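Local coordinates for protein tannase (Lactobacillus plantarum, PDB 3WA7) that is a tannase (EC 3.1.1.20) of the alpha/beta-hydrolase fold and probably hydrolyses the ester bonds of gallic acid esters and hydrolysable tannins, at residues L209-M214 / A393-S398; Y399-S404 / A431-N436. All blocks are in the same frame, centred on the assembly; numbering follows the deposited sequence.

In the fold
The two contacts follow one another along the chain, share no segment, and have centres about 13 Å apart. Interaction 1 is partly buried and polar: segment 209-214, on helix 209-220, meets the loop between helices 388-393 and 398-401 through an amide-to-carboxylate hydrogen bond and a weak water bridge. Interaction 2 is mostly buried and apolar, packing helix 398-401 against helix 425-436, with one threonine at its exposed margin. Its buried surface is larger, 187 Å² against 135 Å². The two touch at two points: A393 O, at the end of helix 388-393, lies 2.6 Å from Y399 OH, probably a hydrogen bond, and L397 O, in the loop, packs 3.9 Å from M433 SE.

Interaction 1. Residues L209-M214 / A393-S398; sequences LEHADM and AINPLS
N395 directs its amide at the carboxylate of E210, and the two flat groups stand nearly perpendicular, their planes 80° apart. N395 ND2 donates to E210 OE2 over 2.9 Å with an N-H...O angle of 163°. The acceptor lies in the amide plane, whereas the donor comes from above the carboxylate plane. CG of N395 is anti to the backbone N (chi1 -173°), which carries the amide across to E210. Its other end serves the loop itself: L397 N donates to N395 OD1 at 3.1 Å, closing an Asx turn that caps the entry into the next helix. E210 CG, turned between its backbone N and carbonyl carbon, lies 3.4 Å above the centre of the H211 ring, and a bend at chi2 takes the carboxylate to N395; that imidazole bonds through ND1 to N208 OD1, which N395 ND2 also reaches. With an alanine here, E210 OE2 would probably be left without this amide donor and L397 N without its capping acceptor. Elsewhere, a water accepts from L209 N at 3.2 Å and makes a weak bond to I394 O at 3.5 Å, linking the two backbones. Around this polar junction the neighbours are largely apolar: I394 and P396 rest on helix 164-174, L397 on helix 425-436, and M214 on helix 252-271, whose Y268 stacks on H211.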
ATOM      1  N   LEU A 209      -6.527  -1.739   9.088  1.00  5.59           N
ATOM      2  CA  LEU A 209      -6.675  -0.582   9.961  1.00  5.29           C
ATOM      3  C   LEU A 209      -7.394  -0.802  11.288  1.00  5.34           C
ATOM      4  O   LEU A 209      -6.999  -0.226  12.304  1.00  7.36           O
ATOM      5  CB  LEU A 209      -7.354   0.554   9.182  1.00  6.28           C
ATOM      6  CG  LEU A 209      -6.688   0.898   7.843  1.00  6.05           C
ATOM      7  CD1 LEU A 209      -7.487   1.990   7.145  1.00  6.77           C
ATOM      8  CD2 LEU A 209      -5.240   1.347   8.069  1.00  5.46           C
ATOM      9  N   GLU A 210      -8.431  -1.634  11.290  1.00  4.65           N
ATOM     10  CA  GLU A 210      -9.199  -1.881  12.506  1.00  6.35           C
ATOM     11  C   GLU A 210      -8.439  -2.711  13.541  1.00  5.37           C
ATOM     12  O   GLU A 210      -8.920  -2.909  14.653  1.00  6.08           O
ATOM     13  CB  GLU A 210     -10.533  -2.568  12.175  1.00  6.12           C
ATOM     14  CG  GLU A 210     -10.403  -4.004  11.696  1.00  8.23           C
ATOM     15  CD  GLU A 210     -10.280  -4.119  10.189  1.00  8.22           C
ATOM     16  OE1 GLU A 210      -9.629  -3.251   9.571  1.00  7.83           O
ATOM     17  OE2 GLU A 210     -10.833  -5.090   9.623  1.00  7.61           O
ATOM     18  N   HIS A 211      -7.254  -3.194  13.175  1.00  5.40           N
ATOM     19  CA  HIS A 211      -6.447  -3.982  14.103  1.00  5.48           C
ATOM     20  C   HIS A 211      -5.042  -3.395  14.225  1.00  6.01           C
ATOM     21  O   HIS A 211      -4.202  -3.928  14.954  1.00  7.36           O
ATOM     22  CB  HIS A 211      -6.345  -5.435  13.632  1.00  5.41           C
ATOM     23  CG  HIS A 211      -7.673  -6.107  13.464  1.00  5.41           C
ATOM     24  ND1 HIS A 211      -8.090  -6.637  12.263  1.00  5.59           N
ATOM     25  CD2 HIS A 211      -8.681  -6.322  14.341  1.00  7.12           C
ATOM     26  CE1 HIS A 211      -9.300  -7.147  12.407  1.00  7.58           C
ATOM     27  NE2 HIS A 211      -9.681  -6.969  13.658  1.00  8.93           N
ATOM     28  N   ALA A 212      -4.800  -2.296  13.514  1.00  5.46           N
ATOM     29  CA  ALA A 212      -3.494  -1.635  13.521  1.00  5.38           C
ATOM     30  C   ALA A 212      -3.132  -0.995  14.855  1.00  4.31           C
ATOM     31  O   ALA A 212      -1.951  -0.897  15.192  1.00  5.75           O
ATOM     32  CB  ALA A 212      -3.431  -0.586  12.412  1.00  5.51           C
ATOM     33  N   ASP A 213      -4.130  -0.544  15.610  1.00  4.41           N
ATOM     34  CA  ASP A 213      -3.848   0.067  16.906  1.00  5.15           C
ATOM     35  C   ASP A 213      -3.296  -0.973  17.868  1.00  5.58           C
ATOM     36  O   ASP A 213      -2.330  -0.708  18.589  1.00  6.37           O
ATOM     37  CB  ASP A 213      -5.104   0.710  17.500  1.00  6.27           C
ATOM     38  CG  ASP A 213      -5.486   1.995  16.790  1.00  9.44           C
ATOM     39  OD1 ASP A 213      -4.570   2.788  16.485  1.00  9.40           O
ATOM     40  OD2 ASP A 213      -6.692   2.214  16.553  1.00  8.81           O
HETATM   41  N   MSE A 214      -3.913  -2.151  17.886  1.00  5.68           N
HETATM   42  CA  MSE A 214      -3.457  -3.229  18.756  1.00  5.86           C
HETATM   43  C   MSE A 214      -2.050  -3.675  18.370  1.00  5.09           C
HETATM   44  O   MSE A 214      -1.215  -3.937  19.233  1.00  4.87           O
HETATM   45  CB  MSE A 214      -4.401  -4.431  18.674  1.00  7.21           C
HETATM   46  CG  MSE A 214      -5.736  -4.219  19.352  1.00  9.81           C
HETATM   47 SE   MSE A 214      -6.789  -5.841  19.286  1.00 19.69          SE
HETATM   48  CE  MSE A 214      -7.200  -5.834  17.420  1.00 13.68           C
ATOM     49  N   ALA A 393     -14.776  -4.741   4.109  1.00  7.59           N
ATOM     50  CA  ALA A 393     -14.647  -4.663   2.660  1.00  7.35           C
ATOM     51  C   ALA A 393     -13.337  -4.046   2.173  1.00  7.64           C
ATOM     52  O   ALA A 393     -12.839  -4.415   1.105  1.00  7.46           O
ATOM     53  CB  ALA A 393     -15.830  -3.887   2.078  1.00  8.70           C
ATOM     54  N   ILE A 394     -12.772  -3.112   2.932  1.00  6.19           N
ATOM     55  CA  ILE A 394     -11.526  -2.491   2.491  1.00  6.19           C
ATOM     56  C   ILE A 394     -10.276  -3.071   3.146  1.00  6.67           C
ATOM     57  O   ILE A 394      -9.186  -2.511   3.021  1.00  7.23           O
ATOM     58  CB  ILE A 394     -11.532  -0.953   2.689  1.00  6.67           C
ATOM     59  CG1 ILE A 394     -11.558  -0.599   4.174  1.00  7.09           C
ATOM     60  CG2 ILE A 394     -12.718  -0.343   1.955  1.00  7.83           C
ATOM     61  CD1 ILE A 394     -11.279   0.873   4.428  1.00 10.51           C
ATOM     62  N   ASN A 395     -10.438  -4.195   3.835  1.00  6.74           N
ATOM     63  CA  ASN A 395      -9.311  -4.868   4.476  1.00  6.02           C
ATOM     64  C   ASN A 395      -8.934  -6.037   3.560  1.00  5.50           C
ATOM     65  O   ASN A 395      -9.721  -6.964   3.374  1.00  4.35           O
ATOM     66  CB  ASN A 395      -9.718  -5.400   5.855  1.00  4.27           C
ATOM     67  CG  ASN A 395      -8.540  -5.971   6.636  1.00  6.81           C
ATOM     68  OD1 ASN A 395      -7.508  -6.319   6.061  1.00  6.61           O
ATOM     69  ND2 ASN A 395      -8.698  -6.085   7.953  1.00  5.82           N
ATOM     70  N   PRO A 396      -7.732  -6.001   2.965  1.00  4.66           N
ATOM     71  CA  PRO A 396      -7.309  -7.086   2.075  1.00  5.78           C
ATOM     72  C   PRO A 396      -7.445  -8.477   2.700  1.00  5.48           C
ATOM     73  O   PRO A 396      -7.794  -9.439   2.021  1.00  6.08           O
ATOM     74  CB  PRO A 396      -5.853  -6.732   1.769  1.00  4.89           C
ATOM     75  CG  PRO A 396      -5.856  -5.236   1.822  1.00  6.54           C
ATOM     76  CD  PRO A 396      -6.691  -4.961   3.056  1.00  5.40           C
ATOM     77  N   LEU A 397      -7.173  -8.573   3.998  1.00  4.98           N
ATOM     78  CA  LEU A 397      -7.242  -9.849   4.703  1.00  5.77           C
ATOM     79  C   LEU A 397      -8.606 -10.535   4.653  1.00  7.06           C
ATOM     80  O   LEU A 397      -8.685 -11.764   4.648  1.00  7.40           O
ATOM     81  CB  LEU A 397      -6.834  -9.658   6.168  1.00  5.06           C
ATOM     82  CG  LEU A 397      -5.464  -9.038   6.459  1.00  6.39           C
ATOM     83  CD1 LEU A 397      -5.223  -9.068   7.963  1.00  5.66           C
ATOM     84  CD2 LEU A 397      -4.363  -9.802   5.734  1.00  8.85           C
ATOM     85  N   SER A 398      -9.674  -9.742   4.626  1.00  5.34           N
ATOM     86  CA  SER A 398     -11.033 -10.274   4.597  1.00  7.01           C
ATOM     87  C   SER A 398     -11.267 -11.270   3.467  1.00  7.62           C
ATOM     88  O   SER A 398     -12.005 -12.240   3.625  1.00  9.27           O
ATOM     89  CB  SER A 398     -12.041  -9.127   4.460  1.00  7.05           C
ATOM     90  OG  SER A 398     -11.971  -8.256   5.573  1.00 10.88           O
TER
HETATM   91  O   HOH W   1      -7.812  -2.166   6.201  1.00  5.98           O

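Interaction 2. Residues Y399-S404 / A431-N436; sequences YLTTTS and AIMLEN
L400 carries most of the contact through its methyls, reaching from helix 398-401 to two successive residues of helix 425-436. Its CD1 approaches M433 CG at 3.7 Å and L434 CD2 at 3.8 Å, while CD2 of L400 adds a second approach to L434 CD2 at 4.0 Å. The pairs meet at a slant, neither alongside nor end to end. The backbones come nearest at the same place, L400 CA lying 7.2 Å from M433 CA. L434 leaves its helix pointing away from L400, yet its end turns back so that CD2 meets both methyls of L400.

Selenium supplies a second kind of apolar packing. M433 is selenomethionine, introduced as a label, and its CG is anti to the backbone N (chi1 -169°), which sends the chain toward helix 398-401. Together with an extended chi2 of 170°, this carries SE to the base of L400, 3.8 Å from L400 CB and 3.9 Å from T401 CG2 at the exposed edge; the bend at chi3 turns only the terminal methyl. The methyl of T401 faces this apolar group.

No hydrogen bond crosses between the segments, and the hydroxyl of T401 keeps to its own helix, its OG1 bonding back to S398 O.

On its sheet side, helix 425-436 sets L434 against strands 410-414 and 440-444, and A431 against the latter. Those strands are adjacent and parallel, so the helix forms the connection of a beta-alpha-beta crossover at the sheet's edge, the repeating element of the alpha/beta-hydrolase fold, with helix 398-401 packed beside it.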
ATOM      1  N   TYR A 399     -10.632 -11.029   2.328  1.00  7.36           N
ATOM      2  CA  TYR A 399     -10.806 -11.887   1.162  1.00  7.00           C
ATOM      3  C   TYR A 399     -10.000 -13.178   1.205  1.00  8.37           C
ATOM      4  O   TYR A 399     -10.204 -14.069   0.383  1.00  9.18           O
ATOM      5  CB  TYR A 399     -10.481 -11.095  -0.103  1.00  7.60           C
ATOM      6  CG  TYR A 399     -11.310  -9.841  -0.210  1.00  6.24           C
ATOM      7  CD1 TYR A 399     -10.894  -8.651   0.391  1.00  5.68           C
ATOM      8  CD2 TYR A 399     -12.555  -9.862  -0.834  1.00  5.39           C
ATOM      9  CE1 TYR A 399     -11.700  -7.519   0.376  1.00  6.01           C
ATOM     10  CE2 TYR A 399     -13.368  -8.735  -0.854  1.00  6.40           C
ATOM     11  CZ  TYR A 399     -12.938  -7.570  -0.248  1.00  7.02           C
ATOM     12  OH  TYR A 399     -13.743  -6.457  -0.263  1.00  7.60           O
ATOM     13  N   LEU A 400      -9.092 -13.285   2.169  1.00  9.02           N
ATOM     14  CA  LEU A 400      -8.273 -14.484   2.302  1.00 12.36           C
ATOM     15  C   LEU A 400      -8.907 -15.452   3.299  1.00 14.69           C
ATOM     16  O   LEU A 400      -8.603 -16.644   3.297  1.00 17.57           O
ATOM     17  CB  LEU A 400      -6.858 -14.113   2.761  1.00 11.51           C
ATOM     18  CG  LEU A 400      -6.132 -13.048   1.932  1.00 11.96           C
ATOM     19  CD1 LEU A 400      -4.748 -12.791   2.521  1.00 12.46           C
ATOM     20  CD2 LEU A 400      -6.018 -13.503   0.483  1.00 10.98           C
ATOM     21  N   THR A 401      -9.794 -14.936   4.144  1.00 16.08           N
ATOM     22  CA  THR A 401     -10.464 -15.764   5.145  1.00 18.60           C
ATOM     23  C   THR A 401     -11.842 -16.231   4.683  1.00 18.45           C
ATOM     24  O   THR A 401     -12.322 -17.281   5.107  1.00 19.31           O
ATOM     25  CB  THR A 401     -10.620 -15.008   6.480  1.00 19.80           C
ATOM     26  OG1 THR A 401     -11.366 -13.805   6.267  1.00 23.92           O
ATOM     27  CG2 THR A 401      -9.255 -14.650   7.050  1.00 22.15           C
ATOM     28  N   THR A 402     -12.476 -15.445   3.817  1.00 16.92           N
ATOM     29  CA  THR A 402     -13.796 -15.782   3.291  1.00 16.96           C
ATOM     30  C   THR A 402     -13.784 -15.610   1.777  1.00 15.66           C
ATOM     31  O   THR A 402     -13.264 -14.618   1.269  1.00 14.56           O
ATOM     32  CB  THR A 402     -14.887 -14.864   3.879  1.00 16.65           C
ATOM     33  OG1 THR A 402     -14.913 -15.000   5.306  1.00 19.09           O
ATOM     34  CG2 THR A 402     -16.256 -15.235   3.319  1.00 19.76           C
ATOM     35  N   THR A 403     -14.355 -16.576   1.061  1.00 14.47           N
ATOM     36  CA  THR A 403     -14.397 -16.518  -0.397  1.00 13.97           C
ATOM     37  C   THR A 403     -15.500 -15.585  -0.879  1.00 13.38           C
ATOM     38  O   THR A 403     -16.676 -15.788  -0.570  1.00 13.16           O
ATOM     39  CB  THR A 403     -14.637 -17.917  -1.015  1.00 13.56           C
ATOM     40  OG1 THR A 403     -13.570 -18.797  -0.647  1.00 17.22           O
ATOM     41  CG2 THR A 403     -14.703 -17.825  -2.530  1.00 14.81           C
ATOM     42  N   SER A 404     -15.115 -14.558  -1.632  1.00 10.68           N
ATOM     43  CA  SER A 404     -16.074 -13.602  -2.175  1.00 10.71           C
ATOM     44  C   SER A 404     -15.432 -12.841  -3.323  1.00  8.95           C
ATOM     45  O   SER A 404     -15.979 -11.851  -3.810  1.00  8.96           O
ATOM     46  CB  SER A 404     -16.526 -12.607  -1.101  1.00 12.15           C
ATOM     47  OG  SER A 404     -15.523 -11.635  -0.841  1.00 16.27           O
ATOM     48  N   ALA A 431       1.676 -11.339   4.740  1.00  6.76           N
ATOM     49  CA  ALA A 431       2.568 -12.278   4.072  1.00  7.05           C
ATOM     50  C   ALA A 431       2.300 -13.731   4.464  1.00  7.13           C
ATOM     51  O   ALA A 431       2.257 -14.617   3.609  1.00  7.52           O
ATOM     52  CB  ALA A 431       4.020 -11.914   4.367  1.00  7.48           C
ATOM     53  N   ILE A 432       2.125 -13.983   5.755  1.00  4.69           N
ATOM     54  CA  ILE A 432       1.888 -15.349   6.204  1.00  6.62           C
ATOM     55  C   ILE A 432       0.511 -15.848   5.797  1.00  6.43           C
ATOM     56  O   ILE A 432       0.363 -17.000   5.391  1.00  7.33           O
ATOM     57  CB  ILE A 432       2.061 -15.473   7.730  1.00  7.45           C
ATOM     58  CG1 ILE A 432       3.519 -15.181   8.095  1.00  7.38           C
ATOM     59  CG2 ILE A 432       1.663 -16.876   8.197  1.00  8.45           C
ATOM     60  CD1 ILE A 432       3.802 -15.211   9.588  1.00  5.53           C
HETATM   61  N   MSE A 433      -0.498 -14.986   5.890  1.00  6.42           N
HETATM   62  CA  MSE A 433      -1.840 -15.404   5.504  1.00  7.04           C
HETATM   63  C   MSE A 433      -1.866 -15.763   4.023  1.00  7.89           C
HETATM   64  O   MSE A 433      -2.535 -16.713   3.623  1.00  7.77           O
HETATM   65  CB  MSE A 433      -2.865 -14.309   5.799  1.00  7.87           C
HETATM   66  CG  MSE A 433      -4.295 -14.796   5.651  1.00 11.31           C
HETATM   67 SE   MSE A 433      -5.594 -13.533   6.303  1.00 21.95          SE
HETATM   68  CE  MSE A 433      -4.735 -13.117   7.967  1.00  1.71           C
ATOM     69  N   LEU A 434      -1.131 -15.008   3.208  1.00  7.00           N
ATOM     70  CA  LEU A 434      -1.079 -15.290   1.775  1.00  7.28           C
ATOM     71  C   LEU A 434      -0.459 -16.664   1.540  1.00 10.32           C
ATOM     72  O   LEU A 434      -0.981 -17.470   0.767  1.00  9.98           O
ATOM     73  CB  LEU A 434      -0.259 -14.219   1.048  1.00  6.63           C
ATOM     74  CG  LEU A 434      -0.971 -12.875   0.858  1.00  5.72           C
ATOM     75  CD1 LEU A 434       0.034 -11.802   0.441  1.00  5.58           C
ATOM     76  CD2 LEU A 434      -2.067 -13.029  -0.192  1.00  6.88           C
ATOM     77  N   GLU A 435       0.655 -16.926   2.220  1.00  9.74           N
ATOM     78  CA  GLU A 435       1.344 -18.204   2.092  1.00 13.09           C
ATOM     79  C   GLU A 435       0.439 -19.340   2.562  1.00 12.11           C
ATOM     80  O   GLU A 435       0.356 -20.389   1.920  1.00 12.40           O
ATOM     81  CB  GLU A 435       2.638 -18.195   2.917  1.00 15.43           C
ATOM     82  CG  GLU A 435       3.531 -19.420   2.702  1.00 22.15           C
ATOM     83  CD  GLU A 435       3.005 -20.681   3.373  1.00 27.07           C
ATOM     84  OE1 GLU A 435       3.478 -21.786   3.022  1.00 29.76           O
ATOM     85  OE2 GLU A 435       2.129 -20.576   4.260  1.00 29.75           O
ATOM     86  N   ASN A 436      -0.234 -19.120   3.688  1.00 11.89           N
ATOM     87  CA  ASN A 436      -1.130 -20.114   4.267  1.00 11.29           C
ATOM     88  C   ASN A 436      -2.249 -20.517   3.320  1.00 11.78           C
ATOM     89  O   ASN A 436      -2.735 -21.645   3.375  1.00 11.58           O
ATOM     90  CB  ASN A 436      -1.769 -19.579   5.553  1.00 10.05           C
ATOM     91  CG  ASN A 436      -0.823 -19.596   6.734  1.00 10.52           C
ATOM     92  OD1 ASN A 436      -1.168 -19.111   7.810  1.00  9.63           O
ATOM     93  ND2 ASN A 436       0.368 -20.156   6.546  1.00 10.50           N
TER